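MAGE domain-containing protein (Xenopus laevis, PDB 7DG2) binds the kleisin-family subunit Nse4 through its MAGE homology domain and, with Nse1, shapes it within the Smc5/6 complex. Local coordinates at the interface of chains A and B. Residues are numbered along the deposited sequence; one frame, centred on the assembly and turned at random. Chains: chain A, MAGE domain-containing protein; chain B, Non-structural maintenance of chromosomes element 4.

Contact 1: the interface of chains A and B. Residues chain A 100-101, 104, 128, 130, 139; chain B 13, 16, 20, 51, 54.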
loop_
_atom_site.group_PDB
_atom_site.type_symbol
_atom_site.label_atom_id
_atom_site.label_comp_id
_atom_site.label_asym_id
_atom_site.label_seq_id
_atom_site.Cartn_x
_atom_site.Cartn_y
_atom_site.Cartn_z
ATOM N N GLY A 100 -4.600 11.211 9.859
ATOM C CA GLY A 100 -4.532 12.198 10.925
ATOM C C GLY A 100 -5.319 13.450 10.580
ATOM O O GLY A 100 -6.107 13.949 11.388
ATOM N N LEU A 101 -5.128 13.963 9.361
ATOM C CA LEU A 101 -5.863 15.157 8.947
ATOM C C LEU A 101 -7.359 14.880 8.884
ATOM O O LEU A 101 -8.172 15.663 9.389
ATOM C CB LEU A 101 -5.349 15.659 7.597
ATOM C CG LEU A 101 -6.173 16.788 6.980
ATOM C CD1 LEU A 101 -6.193 17.999 7.895
ATOM C CD2 LEU A 101 -5.629 17.172 5.611
ATOM N N VAL A 104 -9.059 14.829 12.307
ATOM C CA VAL A 104 -9.254 16.160 12.874
ATOM C C VAL A 104 -10.499 16.808 12.280
ATOM O O VAL A 104 -11.292 17.439 12.994
ATOM C CB VAL A 104 -7.992 17.009 12.637
ATOM C CG1 VAL A 104 -8.256 18.468 12.959
ATOM C CG2 VAL A 104 -6.844 16.473 13.468
ATOM N N LEU A 128 -3.290 24.696 12.656
ATOM C CA LEU A 128 -2.385 23.578 12.444
ATOM C C LEU A 128 -1.432 23.831 11.280
ATOM O O LEU A 128 -0.812 22.887 10.777
ATOM C CB LEU A 128 -3.188 22.292 12.227
ATOM C CG LEU A 128 -4.221 22.021 13.323
ATOM C CD1 LEU A 128 -5.050 20.779 13.011
ATOM C CD2 LEU A 128 -3.537 21.867 14.674
ATOM N N ILE A 130 -2.012 24.873 8.148
ATOM C CA ILE A 130 -2.528 24.439 6.858
ATOM C C ILE A 130 -3.309 25.592 6.239
ATOM O O ILE A 130 -4.152 26.202 6.906
ATOM C CB ILE A 130 -3.421 23.192 7.004
ATOM C CG1 ILE A 130 -2.564 21.964 7.313
ATOM C CG2 ILE A 130 -4.244 22.971 5.750
ATOM C CD1 ILE A 130 -3.373 20.690 7.511
ATOM N N PHE A 139 1.048 17.444 2.735
ATOM C CA PHE A 139 -0.146 17.094 1.983
ATOM C C PHE A 139 -0.215 17.712 0.592
ATOM O O PHE A 139 -1.092 17.331 -0.188
ATOM C CB PHE A 139 -1.398 17.504 2.773
ATOM C CG PHE A 139 -1.481 16.881 4.143
ATOM C CD1 PHE A 139 -1.576 15.509 4.285
ATOM C CD2 PHE A 139 -1.470 17.670 5.285
ATOM C CE1 PHE A 139 -1.652 14.932 5.546
ATOM C CE2 PHE A 139 -1.555 17.098 6.546
ATOM C CZ PHE A 139 -1.645 15.725 6.672
ATOM N N THR B 13 -7.158 22.530 18.868
ATOM C CA THR B 13 -5.926 22.594 18.084
ATOM C C THR B 13 -4.711 22.788 18.978
ATOM O O THR B 13 -3.626 22.295 18.656
ATOM C CB THR B 13 -5.964 23.698 17.026
ATOM O OG1 THR B 13 -6.316 24.946 17.631
ATOM C CG2 THR B 13 -6.947 23.349 15.909
ATOM N N LEU B 16 -3.906 19.302 20.035
ATOM C CA LEU B 16 -3.346 18.532 18.926
ATOM C C LEU B 16 -1.874 18.868 18.724
ATOM O O LEU B 16 -1.040 17.974 18.544
ATOM C CB LEU B 16 -4.134 18.790 17.637
ATOM C CG LEU B 16 -5.533 18.172 17.545
ATOM C CD1 LEU B 16 -6.364 18.819 16.417
ATOM C CD2 LEU B 16 -5.415 16.676 17.321
ATOM N N MET B 20 1.269 16.438 18.872
ATOM C CA MET B 20 2.116 16.316 17.696
ATOM C C MET B 20 3.565 16.697 17.970
ATOM O O MET B 20 4.436 16.388 17.151
ATOM C CB MET B 20 1.550 17.174 16.569
ATOM C CG MET B 20 0.324 16.550 15.933
ATOM S SD MET B 20 -0.383 17.525 14.613
ATOM C CE MET B 20 -1.108 18.858 15.516
ATOM N N TRP B 51 2.500 14.846 11.629
ATOM C CA TRP B 51 1.252 14.327 11.075
ATOM C C TRP B 51 1.243 12.804 11.045
ATOM O O TRP B 51 0.185 12.189 11.233
ATOM C CB TRP B 51 1.013 14.907 9.676
ATOM C CG TRP B 51 0.598 16.343 9.728
ATOM C CD1 TRP B 51 1.382 17.438 9.482
ATOM C CD2 TRP B 51 -0.693 16.847 10.088
ATOM N NE1 TRP B 51 0.650 18.587 9.652
ATOM C CE2 TRP B 51 -0.625 18.253 10.026
ATOM C CE3 TRP B 51 -1.906 16.245 10.447
ATOM C CZ2 TRP B 51 -1.720 19.067 10.315
ATOM C CZ3 TRP B 51 -2.994 17.058 10.734
ATOM C CH2 TRP B 51 -2.893 18.453 10.663
ATOM N N LEU B 54 0.218 11.788 14.529
ATOM C CA LEU B 54 -1.225 11.915 14.696
ATOM C C LEU B 54 -1.965 10.827 13.931
ATOM O O LEU B 54 -2.904 10.216 14.452
ATOM C CB LEU B 54 -1.669 13.309 14.239
ATOM C CG LEU B 54 -3.091 13.741 14.596
ATOM C CD1 LEU B 54 -3.255 13.730 16.104
ATOM C CD2 LEU B 54 -3.380 15.134 14.045
HETATM O O HOH W 1 1.203 21.484 9.310
#

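Contact 2: the interface of chains A and B. Residues chain A 108, 111-112, 124, 127; chain B 7, 9-10, 12.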
loop_
_atom_site.group_PDB
_atom_site.type_symbol
_atom_site.label_atom_id
_atom_site.label_comp_id
_atom_site.label_asym_id
_atom_site.label_seq_id
_atom_site.Cartn_x
_atom_site.Cartn_y
_atom_site.Cartn_z
ATOM N N LEU A 108 -14.158 17.805 14.240
ATOM C CA LEU A 108 -14.850 19.092 14.282
ATOM C C LEU A 108 -16.303 18.934 13.862
ATOM O O LEU A 108 -17.218 19.437 14.527
ATOM C CB LEU A 108 -14.131 20.110 13.394
ATOM C CG LEU A 108 -14.789 21.502 13.397
ATOM C CD1 LEU A 108 -14.702 22.112 14.781
ATOM C CD2 LEU A 108 -14.175 22.440 12.348
ATOM N N MET A 111 -18.240 16.994 16.650
ATOM C CA MET A 111 -18.328 17.679 17.937
ATOM C C MET A 111 -19.212 18.915 17.858
ATOM O O MET A 111 -19.777 19.325 18.880
ATOM C CB MET A 111 -16.929 18.048 18.440
ATOM C CG MET A 111 -16.035 16.837 18.819
ATOM S SD MET A 111 -16.735 15.752 20.089
ATOM C CE MET A 111 -16.430 16.726 21.570
ATOM N N LYS A 112 -19.365 19.487 16.661
ATOM C CA LYS A 112 -20.220 20.639 16.409
ATOM C C LYS A 112 -21.600 20.247 15.897
ATOM O O LYS A 112 -22.262 21.063 15.252
ATOM C CB LYS A 112 -19.550 21.583 15.405
ATOM C CG LYS A 112 -18.352 22.313 15.951
ATOM C CD LYS A 112 -18.759 23.186 17.121
ATOM C CE LYS A 112 -17.678 24.189 17.472
ATOM N NZ LYS A 112 -18.134 25.090 18.566
ATOM N N MET A 124 -10.030 26.325 11.644
ATOM C CA MET A 124 -9.356 25.383 12.534
ATOM C C MET A 124 -8.014 24.943 11.958
ATOM O O MET A 124 -6.985 25.002 12.639
ATOM C CB MET A 124 -10.254 24.164 12.786
ATOM C CG MET A 124 -9.594 23.054 13.618
ATOM S SD MET A 124 -10.667 21.621 13.913
ATOM C CE MET A 124 -10.788 20.970 12.246
ATOM N N ARG A 127 -4.724 26.994 12.295
ATOM C CA ARG A 127 -3.950 26.888 13.526
ATOM C C ARG A 127 -3.033 25.671 13.524
ATOM O O ARG A 127 -2.086 25.618 14.317
ATOM C CB ARG A 127 -4.886 26.855 14.734
ATOM C CG ARG A 127 -5.688 28.140 14.899
ATOM C CD ARG A 127 -6.380 28.221 16.253
ATOM N NE ARG A 127 -7.423 27.210 16.409
ATOM C CZ ARG A 127 -8.643 27.310 15.891
ATOM N NH1 ARG A 127 -9.531 26.341 16.082
ATOM N NH2 ARG A 127 -8.984 28.382 15.181
ATOM N N PHE B 7 -18.243 22.443 22.229
ATOM C CA PHE B 7 -16.885 22.050 21.859
ATOM C C PHE B 7 -16.066 23.284 21.504
ATOM O O PHE B 7 -16.525 24.140 20.742
ATOM C CB PHE B 7 -16.916 21.081 20.672
ATOM C CG PHE B 7 -15.555 20.623 20.209
ATOM C CD1 PHE B 7 -14.752 19.846 21.031
ATOM C CD2 PHE B 7 -15.098 20.936 18.935
ATOM C CE1 PHE B 7 -13.509 19.404 20.599
ATOM C CE2 PHE B 7 -13.862 20.492 18.496
ATOM C CZ PHE B 7 -13.065 19.725 19.329
ATOM N N PRO B 9 -12.988 24.492 19.513
ATOM C CA PRO B 9 -11.985 24.087 18.513
ATOM C C PRO B 9 -10.618 24.695 18.736
ATOM O O PRO B 9 -9.634 24.159 18.213
ATOM C CB PRO B 9 -12.584 24.575 17.186
ATOM C CG PRO B 9 -14.037 24.787 17.468
ATOM C CD PRO B 9 -14.120 25.206 18.902
ATOM N N THR B 10 -10.524 25.806 19.468
ATOM C CA THR B 10 -9.232 26.435 19.706
ATOM C C THR B 10 -8.438 25.671 20.755
ATOM O O THR B 10 -7.234 25.448 20.590
ATOM C CB THR B 10 -9.435 27.889 20.134
ATOM O OG1 THR B 10 -10.026 28.623 19.055
ATOM C CG2 THR B 10 -8.109 28.527 20.518
ATOM N N PHE B 12 -8.921 22.584 21.163
ATOM C CA PHE B 12 -8.639 21.350 20.436
ATOM C C PHE B 12 -7.341 21.453 19.644
ATOM O O PHE B 12 -6.490 20.563 19.726
ATOM C CB PHE B 12 -9.817 21.022 19.521
ATOM C CG PHE B 12 -9.697 19.706 18.789
ATOM C CD1 PHE B 12 -9.395 18.536 19.466
ATOM C CD2 PHE B 12 -9.969 19.638 17.429
ATOM C CE1 PHE B 12 -9.319 17.323 18.790
ATOM C CE2 PHE B 12 -9.898 18.433 16.742
ATOM C CZ PHE B 12 -9.567 17.270 17.427
HETATM O O HOH W 2 -20.171 21.857 20.083
#

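Contact 1: the interface of chains A and B
Helix 94-111 of chain A, together with the loop residues A:Leu128, A:Ile130 and A:Phe139, meets both helices of the Nse4 chain, 9-20 and 50-59. The patch is an apolar groove built around one inserted indole, B:Trp51, with B:Leu54 beside it and B:Leu16 set against A:Val104 and A:Leu128. A:Phe139 comes at the indole edge-on: its CE2 and CZ rim points at one face of B:Trp51, with CE2 3.7 Å from CD2 at the ring fusion and the two planes turned 72° apart. A:Leu101 from the helix lays its CD2 methyl over a face of the same phenyl ring, a packing contact within chain A that probably helps hold the ring at this tilt. The far end of the indole is caught by other groups. A:Ile130 brings its CD1 tip to CZ2 of B:Trp51 at 3.6 Å. On the helix side, CZ3 of B:Trp51 lies 3.9 Å from the backbone CA of A:Leu101.

A:Leu128 touches both Nse4 helices. Its CD1 sits between CH2 of B:Trp51 and CD1 of B:Leu16, while CD2 lies 3.8 Å from CB of B:Thr13 and also meets the CE methyl of B:Met20, whose chain bends at its last torsion (chi3 -72°). A:Val104 also bridges the two helices, but with one methyl: CG2, anti to the carbonyl carbon, is 3.8 Å from CD1 of B:Leu16, tip to tip, and also touches CD2 of B:Leu54, which crosses it at about a right angle.

No direct polar bond crosses this patch, but the indole N-H is not left without a partner. A water in the plane of the ring sits 3.0 Å from NE1 of B:Trp51, nearly straight at 166°, and 2.9 Å from the backbone O of A:Leu128.

Contact 2: the interface of chains A and B
B:Phe7 and B:Pro9 of Nse4 pack against the end of helix 94-111 of chain A, and two basic side chains, A:Lys112 and A:Arg127, reach Nse4 carbonyls. The apolar part centres on B:Phe7; with its CG anti to the backbone N (chi1 180°), the ring is carried away from that nitrogen and laid against A:Met111. A:Met111 crosses it at about a right angle and sets CB over one face of the ring, offset toward the rim and 3.4 Å from CG of B:Phe7. The methionine chain then bends at both later torsions, which brings its CE methyl back to CD1 of the phenyl ring at 3.6 Å. The pyrrolidine of B:Pro9 offers CG to two residues: CD1 of A:Leu108 at 3.8 Å and CE of A:Lys112. A looser contact joins SD of A:Met124 to the rim of B:Phe12.

Among the polar contacts, A:Lys112 NZ donates to the backbone O of B:Phe7 at 2.9 Å, lying in the carbonyl plane. A:Arg127 NH1 donates to O of B:Pro9 at 3.1 Å, but it stands well above that carbonyl plane, so the bond misses the lone pairs and is probably the less favourable of the two. The guanidinium also has OG1 of B:Thr10 over one face, 3.7 Å from CZ. A water joins the backbone N of B:Phe7 (2.9 Å) to O of A:Met111.

The site spans the last turn of helix 94-111, the residue just after it and the C-terminal part of helix 118-127, where the extended N-terminal segment of Nse4 turns into helix 9-20.

The C-alpha centres of contact 1 and contact 2 lie about 12 Å apart, apparently as parts of one binding surface of the MAGE protein. Helix 94-111 of chain A runs through both, its middle turns serving contact 1 and its end contact 2; Nse4 helix 9-20 likewise joins them, and A:Arg127 is followed directly by A:Leu128. The two differ in character: contact 1 is apolar and buries an indole, whereas contact 2 adds direct bonds to backbone carbonyls. Together they hold both helices and the preceding N-terminal segment of Nse4, consistent with a partner shaped along the Nse3 surface.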